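Bifunctional protein PutA (Bdellovibrio bacteriovorus, PDB 5UR2) probably oxidises proline to glutamate in two steps, combining a flavin-dependent proline dehydrogenase and an NAD-dependent L-glutamate gamma-semialdehyde dehydrogenase in one chain. Local coordinates at residues B[150-155]-B[219-224]; B[156-161]-B[200-205]; B[718-723]-B[898-903]. All blocks are in the same frame, centred on the assembly; numbering follows the deposited sequence.

Interaction 1: B[150-155]-B[219-224]; sequences LSEKEA and KDRLRP
The guanidinium of Arg-221 is met at its edge by Glu-152 and Ala-155, both near its plane. One carboxylate oxygen does the work: OE1 of Glu-152 takes a hydrogen bond of 2.8 Å from Arg-221 NH1, through the lone pair on the side of OE2, and a weak one of 3.0 Å from Arg-221 NH2. The two planes are 51° apart, and the salt bridge forks onto a single oxygen rather than pairing two oxygens with two nitrogens. Shared between the two N-H groups, OE1 lies off the line of the NH1 bond, 143° at the hydrogen, and 17° out of the guanidinium plane. The second oxygen, OE2, is held by Ser-204, and NH1 has a further acceptor in Leu-202 O. Beside the charged pair, Ala-155 CB lies 4.2 Å from Arg-221 NH1.

The bridge spans two neighbouring outer helices of the proline dehydrogenase TIM barrel, 152-173 and 211-232, which follow its first two strands. The closest CA atoms, of Ala-155 and Arg-221, are 9.1 Å apart, and the long side chain of Arg-221 spans the gap, bent at chi2. Glu-152 occupies the first turn of its helix, whose start is fixed by a capping box: Ser-151 OG accepts from Glu-154 N at 3.2 Å, while Glu-154 OE1 takes a weak bond from Ser-151 N and a shorter, straighter one of 2.8 Å from Leu-150 N. The other oxygen of Glu-154 forms a salt bridge with Arg-799, on helix 790-806 in the aldehyde dehydrogenase part of the chain.

Interaction 2: B[156-161]-B[200-205]; sequences QDYSNK and TALYSQ
In the TIM barrel of the proline dehydrogenase, the loop that leaves strand 194-197 at its C-terminal end passes along helix 152-173, and this contact is where the two pack, close to the flavin site. The side chain of Tyr-158 lies about 9 Å from the N-propargylglycine-modified flavin adenine dinucleotide. Tyr-158 carries most of the helix side of the contact; Ala-201 and Leu-202 share the loop side about equally. With CG anti to the backbone N, chi1 (-176°) sends the ring toward the loop, and chi2 (89°) turns a face to it. The methyl group of Ala-201 sits over the centre of that face in a CH-pi contact. Leu-202 comes from another side: its CD2 approaches the ring edge in plane, 3.5 Å from Tyr-158 CD2, and the two side chains cross at about a right angle. Successive loop residues thus hold the ring by a face and by an edge.

The phenol oxygen is fixed too, because Tyr-158 OH is hydrogen-bonded to N of Lys-198, a flavin-pocket residue just beyond the strand; the side chain therefore spans from the helix to the start of the loop. Tyr-162, one turn further along the helix, meets the ring with planes at about 45°. The loop has helical backbone angles at 200-202 without regular helix bonds, and Thr-149 grips it by a hydrogen bond from OG1 to Ala-201 O. That carbonyl oxygen also rests 3.6 Å from Tyr-158 CB. Leu-202 has Leu-222 of helix 211-232 as a further apolar neighbour. At the margin of the contact, the same CD2 of Leu-202 that meets the tyrosine edge lies 3.9 Å from Ser-159 CB.

Interaction 3: B[718-723]-B[898-903]; sequences GSKAVG and STEYAL
The ammonium NZ of Lys-720 is gripped by both oxygens of the Glu-900 carboxylate: it donates a hydrogen bond of 2.8 Å to Glu-900 OE2 and a weak one, also 2.8 Å, to Glu-900 OE1. OE2 is approached on its syn side, 19° out of the carboxylate plane, and the two side chains cross at about a right angle. This salt bridge belongs to the aldehyde dehydrogenase fold, where it joins the start of helix 720-730, in the Rossmann-type NAD-binding domain, to the residue leading into strand 901-908 of the catalytic domain. The FTGS sequence ending at Ser-719 is a recurrent element of the family's cofactor-binding domain.

Lys-720 reaches across with CG anti to the backbone N (chi1 -167°) and a bend at chi3, which turns NZ toward the carboxylate while its aliphatic part lies by Tyr-901. There CD of Lys-720 is 3.7 Å from Tyr-901 OH. Glu-900 CB covers the rim of one face of the same ring, 4.0 Å above its plane. The side chain of Tyr-901 is about 8 Å from that of Cys-780 and about 9 Å from that of Glu-746, the two predicted active-site residues, and Leu-903 touches Cys-780, consistent with a position beside the predicted active site. Gln-738 of the second subunit packs on Glu-900, at the dimer interface.

Both segments are braced locally. Ser-719 is the N-cap of helix 720-730, its OG accepting from Val-722 N at 3.2 Å. On the other side an ST turn sets the backbone leading into Tyr-901: Thr-899 OG1 accepts from Tyr-901 N at 2.9 Å.

Interactions 1 and 2 are neighbours, with centres about 4 Å apart, and both use helix 152-173 of the proline dehydrogenase barrel. The loop 200-205 of interaction 2 lies between the two segments of interaction 1 in sequence and also touches them in space. Together they join helix 152-173, the loop after strand 194-197 and helix 211-232. Interaction 3 comes later in the chain, in the aldehyde dehydrogenase portion, with its centre about 42 Å from either of the others and no contact to them. The three therefore sample both catalytic halves of the bifunctional enzyme: one barrel neighbourhood and one junction between the NAD-binding and catalytic domains, close to the predicted aldehyde dehydrogenase active site.

Interaction 1: B[150-155]-B[219-224]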
loop_
_atom_site.group_PDB
_atom_site.type_symbol
_atom_site.label_atom_id
_atom_site.label_comp_id
_atom_site.label_asym_id
_atom_site.label_seq_id
_atom_site.Cartn_x
_atom_site.Cartn_y
_atom_site.Cartn_z
ATOM N N LEU B 150 21.015 -39.261 2.586
ATOM C CA LEU B 150 20.243 -38.638 3.651
ATOM C C LEU B 150 20.246 -39.438 4.945
ATOM O O LEU B 150 19.910 -38.886 5.998
ATOM C CB LEU B 150 18.792 -38.432 3.199
ATOM C CG LEU B 150 18.609 -37.434 2.057
ATOM C CD1 LEU B 150 17.151 -37.274 1.693
ATOM C CD2 LEU B 150 19.191 -36.097 2.449
ATOM N N SER B 151 20.585 -40.724 4.896
ATOM C CA SER B 151 20.539 -41.576 6.072
ATOM C C SER B 151 21.835 -42.365 6.206
ATOM O O SER B 151 22.595 -42.525 5.243
ATOM C CB SER B 151 19.357 -42.538 5.994
ATOM O OG SER B 151 19.612 -43.479 4.965
ATOM N N GLU B 152 22.064 -42.903 7.408
ATOM C CA GLU B 152 23.252 -43.730 7.602
ATOM C C GLU B 152 23.152 -45.065 6.865
ATOM O O GLU B 152 24.182 -45.606 6.439
ATOM C CB GLU B 152 23.516 -43.941 9.088
ATOM C CG GLU B 152 24.152 -42.701 9.710
ATOM C CD GLU B 152 25.342 -42.186 8.914
ATOM O OE1 GLU B 152 26.401 -42.839 8.946
ATOM O OE2 GLU B 152 25.222 -41.124 8.254
ATOM N N LYS B 153 21.940 -45.601 6.675
ATOM C CA LYS B 153 21.804 -46.777 5.819
ATOM C C LYS B 153 22.300 -46.491 4.403
ATOM O O LYS B 153 23.029 -47.296 3.812
ATOM C CB LYS B 153 20.353 -47.251 5.757
ATOM C CG LYS B 153 20.200 -48.473 4.831
ATOM C CD LYS B 153 18.812 -49.062 4.835
ATOM C CE LYS B 153 18.683 -50.077 3.700
ATOM N NZ LYS B 153 17.257 -50.337 3.328
ATOM N N GLU B 154 21.908 -45.345 3.839
ATOM C CA GLU B 154 22.349 -44.997 2.489
ATOM C C GLU B 154 23.858 -44.761 2.439
ATOM O O GLU B 154 24.530 -45.184 1.485
ATOM C CB GLU B 154 21.578 -43.765 2.002
ATOM C CG GLU B 154 20.117 -44.060 1.623
ATOM C CD GLU B 154 19.218 -42.820 1.683
ATOM O OE1 GLU B 154 19.724 -41.713 1.986
ATOM O OE2 GLU B 154 17.998 -42.961 1.439
ATOM N N ALA B 155 24.410 -44.116 3.470
ATOM C CA ALA B 155 25.856 -43.931 3.539
ATOM C C ALA B 155 26.566 -45.273 3.562
ATOM O O ALA B 155 27.552 -45.479 2.845
ATOM C CB ALA B 155 26.233 -43.110 4.772
ATOM N N LYS B 219 36.889 -38.777 7.437
ATOM C CA LYS B 219 38.138 -39.509 7.262
ATOM C C LYS B 219 37.964 -40.987 7.574
ATOM O O LYS B 219 38.492 -41.842 6.853
ATOM C CB LYS B 219 39.235 -38.906 8.145
ATOM C CG LYS B 219 39.736 -37.559 7.667
ATOM C CD LYS B 219 40.431 -36.756 8.769
ATOM C CE LYS B 219 41.761 -37.369 9.177
ATOM N NZ LYS B 219 42.410 -36.555 10.248
ATOM N N ASP B 220 37.224 -41.307 8.648
ATOM C CA ASP B 220 37.017 -42.706 9.007
ATOM C C ASP B 220 36.267 -43.451 7.912
ATOM O O ASP B 220 36.536 -44.626 7.664
ATOM C CB ASP B 220 36.247 -42.833 10.332
ATOM C CG ASP B 220 37.053 -42.391 11.540
ATOM O OD1 ASP B 220 38.275 -42.211 11.401
ATOM O OD2 ASP B 220 36.461 -42.260 12.639
ATOM N N ARG B 221 35.316 -42.789 7.248
ATOM C CA ARG B 221 34.558 -43.481 6.215
ATOM C C ARG B 221 35.365 -43.629 4.936
ATOM O O ARG B 221 35.221 -44.638 4.234
ATOM C CB ARG B 221 33.249 -42.742 5.936
ATOM C CG ARG B 221 32.396 -42.478 7.175
ATOM C CD ARG B 221 31.657 -43.710 7.637
ATOM N NE ARG B 221 30.939 -43.502 8.900
ATOM C CZ ARG B 221 29.681 -43.082 9.016
ATOM N NH1 ARG B 221 28.964 -42.790 7.943
ATOM N NH2 ARG B 221 29.136 -42.953 10.220
ATOM N N LEU B 222 36.228 -42.648 4.635
ATOM C CA LEU B 222 37.081 -42.701 3.447
ATOM C C LEU B 222 38.235 -43.673 3.621
ATOM O O LEU B 222 38.658 -44.321 2.652
ATOM C CB LEU B 222 37.646 -41.320 3.120
ATOM C CG LEU B 222 37.122 -40.612 1.879
ATOM C CD1 LEU B 222 38.006 -39.406 1.561
ATOM C CD2 LEU B 222 37.080 -41.576 0.718
ATOM N N ARG B 223 38.766 -43.772 4.835
ATOM C CA ARG B 223 39.988 -44.540 5.064
ATOM C C ARG B 223 39.934 -45.960 4.510
ATOM O O ARG B 223 40.879 -46.346 3.808
ATOM C CB ARG B 223 40.314 -44.538 6.567
ATOM C CG ARG B 223 41.671 -45.170 6.917
ATOM C CD ARG B 223 42.030 -44.977 8.395
ATOM N NE ARG B 223 42.255 -43.575 8.755
ATOM C CZ ARG B 223 41.407 -42.815 9.447
ATOM N NH1 ARG B 223 40.239 -43.292 9.877
ATOM N NH2 ARG B 223 41.745 -41.565 9.715
ATOM N N PRO B 224 38.894 -46.770 4.742
ATOM C CA PRO B 224 38.911 -48.134 4.168
ATOM C C PRO B 224 38.895 -48.148 2.647
ATOM O O PRO B 224 39.451 -49.076 2.045
ATOM C CB PRO B 224 37.638 -48.780 4.732
ATOM C CG PRO B 224 37.169 -47.868 5.826
ATOM C CD PRO B 224 37.654 -46.512 5.495
#

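Interaction 2: B[156-161]-B[200-205]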
loop_
_atom_site.group_PDB
_atom_site.type_symbol
_atom_site.label_atom_id
_atom_site.label_comp_id
_atom_site.label_asym_id
_atom_site.label_seq_id
_atom_site.Cartn_x
_atom_site.Cartn_y
_atom_site.Cartn_z
ATOM N N GLN B 156 26.058 -46.209 4.361
ATOM C CA GLN B 156 26.692 -47.517 4.465
ATOM C C GLN B 156 26.613 -48.270 3.140
ATOM O O GLN B 156 27.585 -48.913 2.727
ATOM C CB GLN B 156 26.036 -48.301 5.602
ATOM C CG GLN B 156 26.641 -49.667 5.902
ATOM C CD GLN B 156 28.067 -49.585 6.441
ATOM O OE1 GLN B 156 28.286 -49.135 7.570
ATOM N NE2 GLN B 156 29.033 -50.063 5.653
ATOM N N ASP B 157 25.469 -48.180 2.450
ATOM C CA ASP B 157 25.327 -48.823 1.145
ATOM C C ASP B 157 26.305 -48.229 0.137
ATOM O O ASP B 157 26.913 -48.956 -0.657
ATOM C CB ASP B 157 23.888 -48.679 0.638
ATOM C CG ASP B 157 22.868 -49.481 1.468
ATOM O OD1 ASP B 157 23.270 -50.359 2.265
ATOM O OD2 ASP B 157 21.654 -49.202 1.343
ATOM N N TYR B 158 26.477 -46.904 0.169
ATOM C CA TYR B 158 27.415 -46.260 -0.739
ATOM C C TYR B 158 28.845 -46.734 -0.471
ATOM O O TYR B 158 29.613 -46.990 -1.410
ATOM C CB TYR B 158 27.293 -44.733 -0.606
ATOM C CG TYR B 158 28.156 -43.941 -1.581
ATOM C CD1 TYR B 158 27.675 -43.581 -2.847
ATOM C CD2 TYR B 158 29.452 -43.552 -1.237
ATOM C CE1 TYR B 158 28.469 -42.861 -3.745
ATOM C CE2 TYR B 158 30.256 -42.837 -2.127
ATOM C CZ TYR B 158 29.760 -42.482 -3.369
ATOM O OH TYR B 158 30.577 -41.773 -4.229
ATOM N N SER B 159 29.214 -46.869 0.805
ATOM C CA SER B 159 30.539 -47.375 1.139
ATOM C C SER B 159 30.735 -48.797 0.630
ATOM O O SER B 159 31.775 -49.121 0.043
ATOM C CB SER B 159 30.751 -47.307 2.646
ATOM O OG SER B 159 32.096 -47.575 2.980
ATOM N N ASN B 160 29.735 -49.658 0.832
ATOM C CA ASN B 160 29.843 -51.038 0.378
ATOM C C ASN B 160 29.954 -51.111 -1.139
ATOM O O ASN B 160 30.730 -51.911 -1.667
ATOM C CB ASN B 160 28.642 -51.844 0.876
ATOM C CG ASN B 160 28.662 -52.039 2.379
ATOM O OD1 ASN B 160 29.723 -51.988 3.007
ATOM N ND2 ASN B 160 27.486 -52.237 2.968
ATOM N N LYS B 161 29.201 -50.267 -1.854
ATOM C CA LYS B 161 29.306 -50.242 -3.311
ATOM C C LYS B 161 30.736 -49.979 -3.759
ATOM O O LYS B 161 31.236 -50.641 -4.676
ATOM C CB LYS B 161 28.371 -49.189 -3.904
ATOM C CG LYS B 161 26.947 -49.632 -4.065
ATOM C CD LYS B 161 26.156 -48.577 -4.813
ATOM C CE LYS B 161 24.699 -48.978 -4.974
ATOM N NZ LYS B 161 23.962 -48.058 -5.889
ATOM N N THR B 200 30.586 -36.505 0.407
ATOM C CA THR B 200 29.369 -36.422 1.206
ATOM C C THR B 200 28.455 -37.627 1.035
ATOM O O THR B 200 27.518 -37.780 1.816
ATOM C CB THR B 200 28.603 -35.155 0.878
ATOM O OG1 THR B 200 28.061 -35.264 -0.449
ATOM C CG2 THR B 200 29.554 -33.974 0.978
ATOM N N ALA B 201 28.697 -38.485 0.047
ATOM C CA ALA B 201 27.896 -39.692 -0.053
ATOM C C ALA B 201 28.217 -40.704 1.037
ATOM O O ALA B 201 27.445 -41.648 1.222
ATOM C CB ALA B 201 28.085 -40.333 -1.421
ATOM N N LEU B 202 29.318 -40.524 1.762
ATOM C CA LEU B 202 29.751 -41.473 2.775
ATOM C C LEU B 202 29.249 -41.160 4.177
ATOM O O LEU B 202 29.482 -41.962 5.084
ATOM C CB LEU B 202 31.272 -41.546 2.818
ATOM C CG LEU B 202 31.854 -42.158 1.561
ATOM C CD1 LEU B 202 33.346 -41.903 1.492
ATOM C CD2 LEU B 202 31.555 -43.629 1.616
ATOM N N TYR B 203 28.585 -40.031 4.390
ATOM C CA TYR B 203 28.136 -39.671 5.731
ATOM C C TYR B 203 26.981 -38.691 5.604
ATOM O O TYR B 203 27.099 -37.702 4.875
ATOM C CB TYR B 203 29.287 -39.051 6.542
ATOM C CG TYR B 203 28.927 -38.584 7.957
ATOM C CD1 TYR B 203 28.169 -39.377 8.811
ATOM C CD2 TYR B 203 29.374 -37.351 8.438
ATOM C CE1 TYR B 203 27.861 -38.950 10.109
ATOM C CE2 TYR B 203 29.073 -36.917 9.733
ATOM C CZ TYR B 203 28.311 -37.721 10.556
ATOM O OH TYR B 203 28.009 -37.295 11.824
ATOM N N SER B 204 25.889 -38.937 6.335
ATOM C CA SER B 204 24.675 -38.150 6.150
ATOM C C SER B 204 24.534 -36.976 7.116
ATOM O O SER B 204 23.613 -36.168 6.940
ATOM C CB SER B 204 23.432 -39.037 6.299
ATOM O OG SER B 204 23.171 -39.305 7.671
ATOM N N GLN B 205 25.384 -36.867 8.142
ATOM C CA GLN B 205 25.209 -35.842 9.168
ATOM C C GLN B 205 26.409 -34.903 9.281
ATOM O O GLN B 205 26.850 -34.554 10.381
ATOM C CB GLN B 205 24.900 -36.479 10.521
ATOM C CG GLN B 205 23.683 -37.407 10.503
ATOM C CD GLN B 205 22.395 -36.725 10.027
ATOM O OE1 GLN B 205 22.003 -35.662 10.520
ATOM N NE2 GLN B 205 21.724 -37.356 9.076
#

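Interaction 3: B[718-723]-B[898-903]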
loop_
_atom_site.group_PDB
_atom_site.type_symbol
_atom_site.label_atom_id
_atom_site.label_comp_id
_atom_site.label_asym_id
_atom_site.label_seq_id
_atom_site.Cartn_x
_atom_site.Cartn_y
_atom_site.Cartn_z
ATOM N N GLY B 718 1.101 -16.960 20.869
ATOM C CA GLY B 718 1.102 -18.077 21.796
ATOM C C GLY B 718 -0.004 -19.052 21.454
ATOM O O GLY B 718 -0.371 -19.215 20.283
ATOM N N SER B 719 -0.549 -19.672 22.493
ATOM C CA SER B 719 -1.498 -20.755 22.315
ATOM C C SER B 719 -2.880 -20.228 21.944
ATOM O O SER B 719 -3.236 -19.072 22.209
ATOM C CB SER B 719 -1.611 -21.591 23.587
ATOM O OG SER B 719 -2.318 -20.892 24.589
ATOM N N LYS B 720 -3.666 -21.118 21.329
ATOM C CA LYS B 720 -5.042 -20.793 20.986
ATOM C C LYS B 720 -5.836 -20.433 22.236
ATOM O O LYS B 720 -6.578 -19.444 22.250
ATOM C CB LYS B 720 -5.689 -21.977 20.273
ATOM C CG LYS B 720 -7.009 -21.655 19.594
ATOM C CD LYS B 720 -7.680 -22.919 19.058
ATOM C CE LYS B 720 -8.161 -23.777 20.221
ATOM N NZ LYS B 720 -9.136 -24.793 19.815
ATOM N N ALA B 721 -5.665 -21.212 23.306
ATOM C CA ALA B 721 -6.434 -21.001 24.528
ATOM C C ALA B 721 -6.200 -19.609 25.109
ATOM O O ALA B 721 -7.134 -18.963 25.599
ATOM C CB ALA B 721 -6.079 -22.083 25.549
ATOM N N VAL B 722 -4.950 -19.151 25.121
ATOM C CA VAL B 722 -4.675 -17.816 25.642
ATOM C C VAL B 722 -5.193 -16.752 24.677
ATOM O O VAL B 722 -5.764 -15.737 25.097
ATOM C CB VAL B 722 -3.169 -17.657 25.926
ATOM C CG1 VAL B 722 -2.895 -16.314 26.573
ATOM C CG2 VAL B 722 -2.683 -18.792 26.817
ATOM N N GLY B 723 -4.990 -16.969 23.371
ATOM C CA GLY B 723 -5.441 -16.014 22.368
ATOM C C GLY B 723 -6.934 -15.756 22.423
ATOM O O GLY B 723 -7.381 -14.612 22.336
ATOM N N SER B 898 -8.678 -30.153 6.918
ATOM C CA SER B 898 -9.677 -30.629 7.859
ATOM C C SER B 898 -9.428 -30.205 9.305
ATOM O O SER B 898 -10.144 -30.674 10.190
ATOM C CB SER B 898 -9.752 -32.161 7.779
ATOM O OG SER B 898 -8.562 -32.759 8.312
ATOM N N THR B 899 -8.456 -29.333 9.578
ATOM C CA THR B 899 -8.159 -28.955 10.953
ATOM C C THR B 899 -8.779 -27.601 11.305
ATOM O O THR B 899 -9.395 -26.919 10.485
ATOM C CB THR B 899 -6.643 -28.904 11.239
ATOM O OG1 THR B 899 -6.079 -27.687 10.727
ATOM C CG2 THR B 899 -5.897 -30.092 10.636
ATOM N N GLU B 900 -8.590 -27.227 12.575
ATOM C CA GLU B 900 -8.929 -25.918 13.109
ATOM C C GLU B 900 -8.025 -24.810 12.585
ATOM O O GLU B 900 -8.371 -23.635 12.719
ATOM C CB GLU B 900 -8.786 -25.960 14.636
ATOM C CG GLU B 900 -10.056 -26.049 15.440
ATOM C CD GLU B 900 -9.776 -25.956 16.942
ATOM O OE1 GLU B 900 -8.608 -26.129 17.364
ATOM O OE2 GLU B 900 -10.728 -25.687 17.702
ATOM N N TYR B 901 -6.893 -25.157 11.990
ATOM C CA TYR B 901 -5.802 -24.228 11.772
ATOM C C TYR B 901 -5.555 -23.992 10.289
ATOM O O TYR B 901 -5.957 -24.781 9.428
ATOM C CB TYR B 901 -4.522 -24.751 12.439
ATOM C CG TYR B 901 -4.628 -24.855 13.948
ATOM C CD1 TYR B 901 -4.584 -23.706 14.744
ATOM C CD2 TYR B 901 -4.745 -26.092 14.584
ATOM C CE1 TYR B 901 -4.668 -23.788 16.121
ATOM C CE2 TYR B 901 -4.835 -26.182 15.969
ATOM C CZ TYR B 901 -4.801 -25.031 16.731
ATOM O OH TYR B 901 -4.877 -25.110 18.105
ATOM N N ALA B 902 -4.885 -22.882 10.002
ATOM C CA ALA B 902 -4.597 -22.497 8.628
ATOM C C ALA B 902 -3.352 -21.610 8.612
ATOM O O ALA B 902 -3.355 -20.479 8.111
ATOM C CB ALA B 902 -5.813 -21.804 8.016
ATOM N N LEU B 903 -2.254 -22.126 9.172
ATOM C CA LEU B 903 -1.021 -21.359 9.272
ATOM C C LEU B 903 -0.072 -21.724 8.122
ATOM O O LEU B 903 -0.055 -21.007 7.114
ATOM C CB LEU B 903 -0.382 -21.570 10.650
ATOM C CG LEU B 903 0.840 -20.700 10.994
ATOM C CD1 LEU B 903 0.673 -19.279 10.505
ATOM C CD2 LEU B 903 1.122 -20.725 12.488
#